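Local coordinates for 6-phospho-alpha-glucosidase (Merdibacter massiliensis, PDB 6VC6), which probably hydrolyses 6-phospho-alpha-glucosides, as a family 4 glycosidase that binds NAD and a manganese ion beside its sugar-phosphate pocket, at residues V388-L393 and T411-I416; K405-F410 and K421-L426. All blocks are in the same frame, centred on the assembly; numbering follows the deposited sequence.

Contact 1: V388-L393 and T411-I416; sequences VSSEKL and TLNRLI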
loop_
_atom_site.group_PDB
_atom_site.type_symbol
_atom_site.label_atom_id
_atom_site.label_comp_id
_atom_site.label_asym_id
_atom_site.label_seq_id
_atom_site.Cartn_x
_atom_site.Cartn_y
_atom_site.Cartn_z
ATOM N N VAL A 388 -14.518 8.067 1.552
ATOM C CA VAL A 388 -13.842 8.586 2.737
ATOM C C VAL A 388 -14.786 8.603 3.934
ATOM O O VAL A 388 -14.340 8.516 5.085
ATOM C CB VAL A 388 -13.247 9.980 2.455
ATOM C CG1 VAL A 388 -14.329 11.051 2.472
ATOM C CG2 VAL A 388 -12.151 10.303 3.460
ATOM N N SER A 389 -16.096 8.702 3.694
ATOM C CA SER A 389 -17.050 8.606 4.792
ATOM C C SER A 389 -17.134 7.179 5.316
ATOM O O SER A 389 -17.233 6.962 6.529
ATOM C CB SER A 389 -18.426 9.095 4.343
ATOM O OG SER A 389 -18.366 10.427 3.865
ATOM N N SER A 390 -17.093 6.195 4.414
ATOM C CA SER A 390 -17.108 4.799 4.839
ATOM C C SER A 390 -15.856 4.454 5.635
ATOM O O SER A 390 -15.927 3.729 6.635
ATOM C CB SER A 390 -17.244 3.883 3.623
ATOM O OG SER A 390 -17.216 2.520 4.003
ATOM N N GLU A 391 -14.700 4.969 5.212
ATOM C CA GLU A 391 -13.463 4.705 5.939
ATOM C C GLU A 391 -13.481 5.355 7.317
ATOM O O GLU A 391 -13.053 4.743 8.303
ATOM C CB GLU A 391 -12.263 5.195 5.130
ATOM C CG GLU A 391 -12.142 4.571 3.749
ATOM C CD GLU A 391 -11.027 5.193 2.931
ATOM O OE1 GLU A 391 -10.482 6.230 3.363
ATOM O OE2 GLU A 391 -10.697 4.649 1.856
ATOM N N LYS A 392 -13.973 6.592 7.407
ATOM C CA LYS A 392 -13.998 7.278 8.694
ATOM C C LYS A 392 -15.013 6.656 9.644
ATOM O O LYS A 392 -14.811 6.676 10.864
ATOM C CB LYS A 392 -14.291 8.764 8.492
ATOM C CG LYS A 392 -13.103 9.551 7.961
ATOM C CD LYS A 392 -13.494 10.972 7.597
ATOM C CE LYS A 392 -12.268 11.805 7.254
ATOM N NZ LYS A 392 -11.354 11.954 8.421
ATOM N N LEU A 393 -16.105 6.103 9.112
ATOM C CA LEU A 393 -17.051 5.389 9.962
ATOM C C LEU A 393 -16.466 4.078 10.469
ATOM O O LEU A 393 -16.823 3.623 11.561
ATOM C CB LEU A 393 -18.353 5.132 9.203
ATOM C CG LEU A 393 -19.259 6.342 8.963
ATOM C CD1 LEU A 393 -20.250 6.055 7.847
ATOM C CD2 LEU A 393 -19.982 6.740 10.241
ATOM N N THR A 411 -22.601 -0.562 5.060
ATOM C CA THR A 411 -23.745 -0.215 4.221
ATOM C C THR A 411 -23.393 0.881 3.224
ATOM O O THR A 411 -23.755 0.800 2.044
ATOM C CB THR A 411 -24.922 0.223 5.095
ATOM O OG1 THR A 411 -25.339 -0.869 5.925
ATOM C CG2 THR A 411 -26.094 0.676 4.234
ATOM N N LEU A 412 -22.679 1.912 3.679
ATOM C CA LEU A 412 -22.381 3.051 2.819
ATOM C C LEU A 412 -21.416 2.686 1.698
ATOM O O LEU A 412 -21.498 3.258 0.605
ATOM C CB LEU A 412 -21.812 4.197 3.657
ATOM C CG LEU A 412 -21.390 5.477 2.936
ATOM C CD1 LEU A 412 -22.529 6.033 2.100
ATOM C CD2 LEU A 412 -20.906 6.509 3.940
ATOM N N ASN A 413 -20.510 1.739 1.944
ATOM C CA ASN A 413 -19.455 1.435 0.986
ATOM C C ASN A 413 -20.036 1.004 -0.357
ATOM O O ASN A 413 -21.057 0.313 -0.423
ATOM C CB ASN A 413 -18.537 0.344 1.537
ATOM C CG ASN A 413 -17.291 0.150 0.693
ATOM O OD1 ASN A 413 -17.333 -0.485 -0.360
ATOM N ND2 ASN A 413 -16.174 0.701 1.153
ATOM N N ARG A 414 -19.364 1.419 -1.433
ATOM C CA ARG A 414 -19.881 1.197 -2.779
ATOM C C ARG A 414 -19.897 -0.279 -3.154
ATOM O O ARG A 414 -20.759 -0.709 -3.928
ATOM C CB ARG A 414 -19.049 1.986 -3.789
ATOM C CG ARG A 414 -19.845 2.533 -4.954
ATOM C CD ARG A 414 -18.975 3.382 -5.867
ATOM N NE ARG A 414 -19.518 3.446 -7.220
ATOM C CZ ARG A 414 -20.542 4.211 -7.579
ATOM N NH1 ARG A 414 -21.139 4.988 -6.685
ATOM N NH2 ARG A 414 -20.971 4.202 -8.834
ATOM N N LEU A 415 -18.961 -1.065 -2.628
ATOM C CA LEU A 415 -18.842 -2.470 -2.993
ATOM C C LEU A 415 -19.721 -3.386 -2.150
ATOM O O LEU A 415 -19.707 -4.602 -2.365
ATOM C CB LEU A 415 -17.378 -2.911 -2.901
ATOM C CG LEU A 415 -16.402 -2.044 -3.705
ATOM C CD1 LEU A 415 -15.004 -2.642 -3.705
ATOM C CD2 LEU A 415 -16.901 -1.847 -5.130
ATOM N N ILE A 416 -20.493 -2.817 -1.230
ATOM C CA ILE A 416 -21.514 -3.566 -0.508
ATOM C C ILE A 416 -22.912 -3.019 -0.789
ATOM O O ILE A 416 -23.763 -3.721 -1.300
ATOM C CB ILE A 416 -21.233 -3.581 1.001
ATOM C CG1 ILE A 416 -20.042 -4.486 1.296
ATOM C CG2 ILE A 416 -22.457 -4.036 1.775
ATOM C CD1 ILE A 416 -18.810 -4.139 0.509
#
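Leu412 and Asn413 meet the flank of helix 388-393 where helix 403-412 ends and the chain leaves helical geometry in an Asx turn, within the C-terminal domain of a family 4 glycosidase. One methyl of Leu412 does most of the touching. With CG anti to the backbone N (chi1 178°), the leucine reaches across so that its CD2 lies 3.6 Å from Ser389 CB. The same methyl meets Leu393 CD1 at 4.0 Å, the two leucines crossing at about a right angle. Small serines suit this flank, since they let the branched leucine come close to the helix backbone. Ser389 OG turns back to Val385 O of its own helix, which leaves its CB to meet the methyl. Ser390 OG hydrogen-bonds to Ala409 O, and that buried hydroxyl also rests against Asn413, 3.5 Å from its CB. The Asn413 amide is occupied at its other end, where OD1 closes the turn. Replacing Asn413 by alanine removes the amide beside Ser390, and Leu415 N would probably lose its acceptor and the turn be freer to shift. The bond from Leu415 N to Asn413 OD1 is 2.9 Å long, its donor tilted 20° from the carbonyl plane.

Contact 2: K405-F410 and K421-L426; sequences KALEAF and KAREIL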
loop_
_atom_site.group_PDB
_atom_site.type_symbol
_atom_site.label_atom_id
_atom_site.label_comp_id
_atom_site.label_asym_id
_atom_site.label_seq_id
_atom_site.Cartn_x
_atom_site.Cartn_y
_atom_site.Cartn_z
ATOM N N LYS A 405 -21.511 1.631 14.146
ATOM C CA LYS A 405 -20.624 2.358 13.244
ATOM C C LYS A 405 -20.092 1.448 12.144
ATOM O O LYS A 405 -19.968 1.869 10.988
ATOM C CB LYS A 405 -19.471 2.982 14.030
ATOM C CG LYS A 405 -19.833 4.270 14.749
ATOM C CD LYS A 405 -20.376 5.308 13.781
ATOM C CE LYS A 405 -20.821 6.565 14.513
ATOM N NZ LYS A 405 -19.735 7.580 14.585
ATOM N N ALA A 406 -19.776 0.196 12.484
ATOM C CA ALA A 406 -19.300 -0.747 11.477
ATOM C C ALA A 406 -20.394 -1.074 10.469
ATOM O O ALA A 406 -20.121 -1.216 9.272
ATOM C CB ALA A 406 -18.787 -2.019 12.149
ATOM N N LEU A 407 -21.641 -1.197 10.934
ATOM C CA LEU A 407 -22.746 -1.481 10.024
ATOM C C LEU A 407 -22.961 -0.336 9.044
ATOM O O LEU A 407 -23.208 -0.564 7.854
ATOM C CB LEU A 407 -24.022 -1.755 10.820
ATOM C CG LEU A 407 -25.295 -1.970 10.000
ATOM C CD1 LEU A 407 -25.183 -3.231 9.155
ATOM C CD2 LEU A 407 -26.515 -2.033 10.906
ATOM N N GLU A 408 -22.869 0.906 9.525
ATOM C CA GLU A 408 -23.037 2.054 8.639
ATOM C C GLU A 408 -21.877 2.164 7.657
ATOM O O GLU A 408 -22.072 2.556 6.500
ATOM C CB GLU A 408 -23.177 3.334 9.462
ATOM C CG GLU A 408 -24.443 3.384 10.304
ATOM C CD GLU A 408 -24.428 4.502 11.329
ATOM O OE1 GLU A 408 -23.442 5.268 11.363
ATOM O OE2 GLU A 408 -25.403 4.613 12.101
ATOM N N ALA A 409 -20.664 1.821 8.097
ATOM C CA ALA A 409 -19.522 1.826 7.189
ATOM C C ALA A 409 -19.680 0.772 6.102
ATOM O O ALA A 409 -19.387 1.033 4.928
ATOM C CB ALA A 409 -18.228 1.601 7.971
ATOM N N PHE A 410 -20.144 -0.424 6.472
ATOM C CA PHE A 410 -20.370 -1.471 5.481
ATOM C C PHE A 410 -21.497 -1.092 4.525
ATOM O O PHE A 410 -21.371 -1.270 3.309
ATOM C CB PHE A 410 -20.688 -2.793 6.181
ATOM C CG PHE A 410 -19.473 -3.588 6.570
ATOM C CD1 PHE A 410 -18.463 -3.017 7.329
ATOM C CD2 PHE A 410 -19.346 -4.914 6.187
ATOM C CE1 PHE A 410 -17.348 -3.750 7.692
ATOM C CE2 PHE A 410 -18.233 -5.652 6.546
ATOM C CZ PHE A 410 -17.232 -5.070 7.299
ATOM N N LYS A 421 -27.267 -6.882 3.331
ATOM C CA LYS A 421 -26.020 -7.547 2.975
ATOM C C LYS A 421 -24.881 -7.110 3.887
ATOM O O LYS A 421 -23.991 -7.910 4.199
ATOM C CB LYS A 421 -25.672 -7.264 1.512
ATOM C CG LYS A 421 -24.383 -7.919 1.035
ATOM C CD LYS A 421 -24.483 -9.435 1.086
ATOM C CE LYS A 421 -25.579 -9.949 0.165
ATOM N NZ LYS A 421 -25.694 -11.433 0.227
ATOM N N ALA A 422 -24.898 -5.851 4.330
ATOM C CA ALA A 422 -23.865 -5.366 5.239
ATOM C C ALA A 422 -23.899 -6.121 6.562
ATOM O O ALA A 422 -22.860 -6.565 7.063
ATOM C CB ALA A 422 -24.031 -3.864 5.472
ATOM N N ARG A 423 -25.090 -6.275 7.144
ATOM C CA ARG A 423 -25.205 -7.001 8.405
ATOM C C ARG A 423 -24.829 -8.468 8.235
ATOM O O ARG A 423 -24.192 -9.057 9.116
ATOM C CB ARG A 423 -26.624 -6.872 8.959
ATOM C CG ARG A 423 -26.837 -7.596 10.280
ATOM C CD ARG A 423 -28.291 -7.545 10.722
ATOM N NE ARG A 423 -28.718 -6.192 11.072
ATOM C CZ ARG A 423 -28.477 -5.611 12.244
ATOM N NH1 ARG A 423 -27.805 -6.261 13.184
ATOM N NH2 ARG A 423 -28.906 -4.378 12.474
ATOM N N GLU A 424 -25.213 -9.071 7.107
ATOM C CA GLU A 424 -24.878 -10.470 6.857
ATOM C C GLU A 424 -23.368 -10.668 6.785
ATOM O O GLU A 424 -22.819 -11.585 7.407
ATOM C CB GLU A 424 -25.550 -10.941 5.567
ATOM C CG GLU A 424 -25.262 -12.387 5.197
ATOM C CD GLU A 424 -25.959 -12.806 3.915
ATOM O OE1 GLU A 424 -26.286 -11.921 3.097
ATOM O OE2 GLU A 424 -26.181 -14.021 3.726
ATOM N N ILE A 425 -22.679 -9.808 6.035
ATOM C CA ILE A 425 -21.230 -9.931 5.910
ATOM C C ILE A 425 -20.543 -9.556 7.218
ATOM O O ILE A 425 -19.628 -10.252 7.672
ATOM C CB ILE A 425 -20.718 -9.076 4.736
ATOM C CG1 ILE A 425 -21.314 -9.570 3.415
ATOM C CG2 ILE A 425 -19.198 -9.106 4.678
ATOM C CD1 ILE A 425 -20.829 -8.806 2.203
ATOM N N LEU A 426 -20.978 -8.460 7.848
ATOM C CA LEU A 426 -20.340 -8.006 9.081
ATOM C C LEU A 426 -20.401 -9.074 10.166
ATOM O O LEU A 426 -19.421 -9.290 10.888
ATOM C CB LEU A 426 -20.998 -6.712 9.565
ATOM C CG LEU A 426 -20.553 -6.146 10.915
ATOM C CD1 LEU A 426 -19.042 -5.966 10.963
ATOM C CD2 LEU A 426 -21.262 -4.829 11.196
#
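Phe410 and Leu407 of helix 403-412 border the hollow into which Ala422 of helix 419-432 fits, where two of the chain's C-terminal helices pack against each other. The axes of 405-410 and 421-426 approach to 8.8 Å, their N-to-C directions 121° apart, and alanine is small enough to let the backbones come this close: Ala422 CB lies 3.6 Å from Phe410 CB. Leu426 is the matching bump from the second helix. Its CD2 enters beside the Leu407 backbone, 3.7 Å from Leu407 N, and also meets the small Ala406 CB at 3.9 Å. The Phe410 ring lies alongside, with Leu426 over one face, CD1 standing 4.2 Å above the ring plane and offset toward the rim, while Ile425 CG2 comes to the ring edge near CE2. Leu407 has CG anti to the backbone N (chi1 176°), and this lays CD1 against the Arg423 backbone, 3.6 Å from Arg423 N. Its other methyl, CD2, touches Arg423 NH2, and the arginine chain, bent at chi3, borders the exposed side. Met116 of helix 113-136 also packs on Phe410. The joint is mainly hydrocarbon and so rests on close fit and exclusion of water, with charge only at the Arg423 border.

In the fold
Helix 403-412 is common to both contacts, whose centres lie 9 Å apart: contact 1 sets its C-terminal end against helix 378-400, and contact 2 sets its body against helix 419-432. Contact 2 is the more buried and the larger, 372 against 177 Å², and joins two regular helices through hydrocarbon groups. Contact 1 is only partly buried, at a helix end, and mixes leucine methyls with serine and amide groups that pair with backbone atoms near the helix end. The serine hydroxyl bond of contact 1 ends on the helix of contact 2, and Thr411 OG1 packs on Ala422 CB, so helix 403-412 touches both of the others through neighbouring contacts.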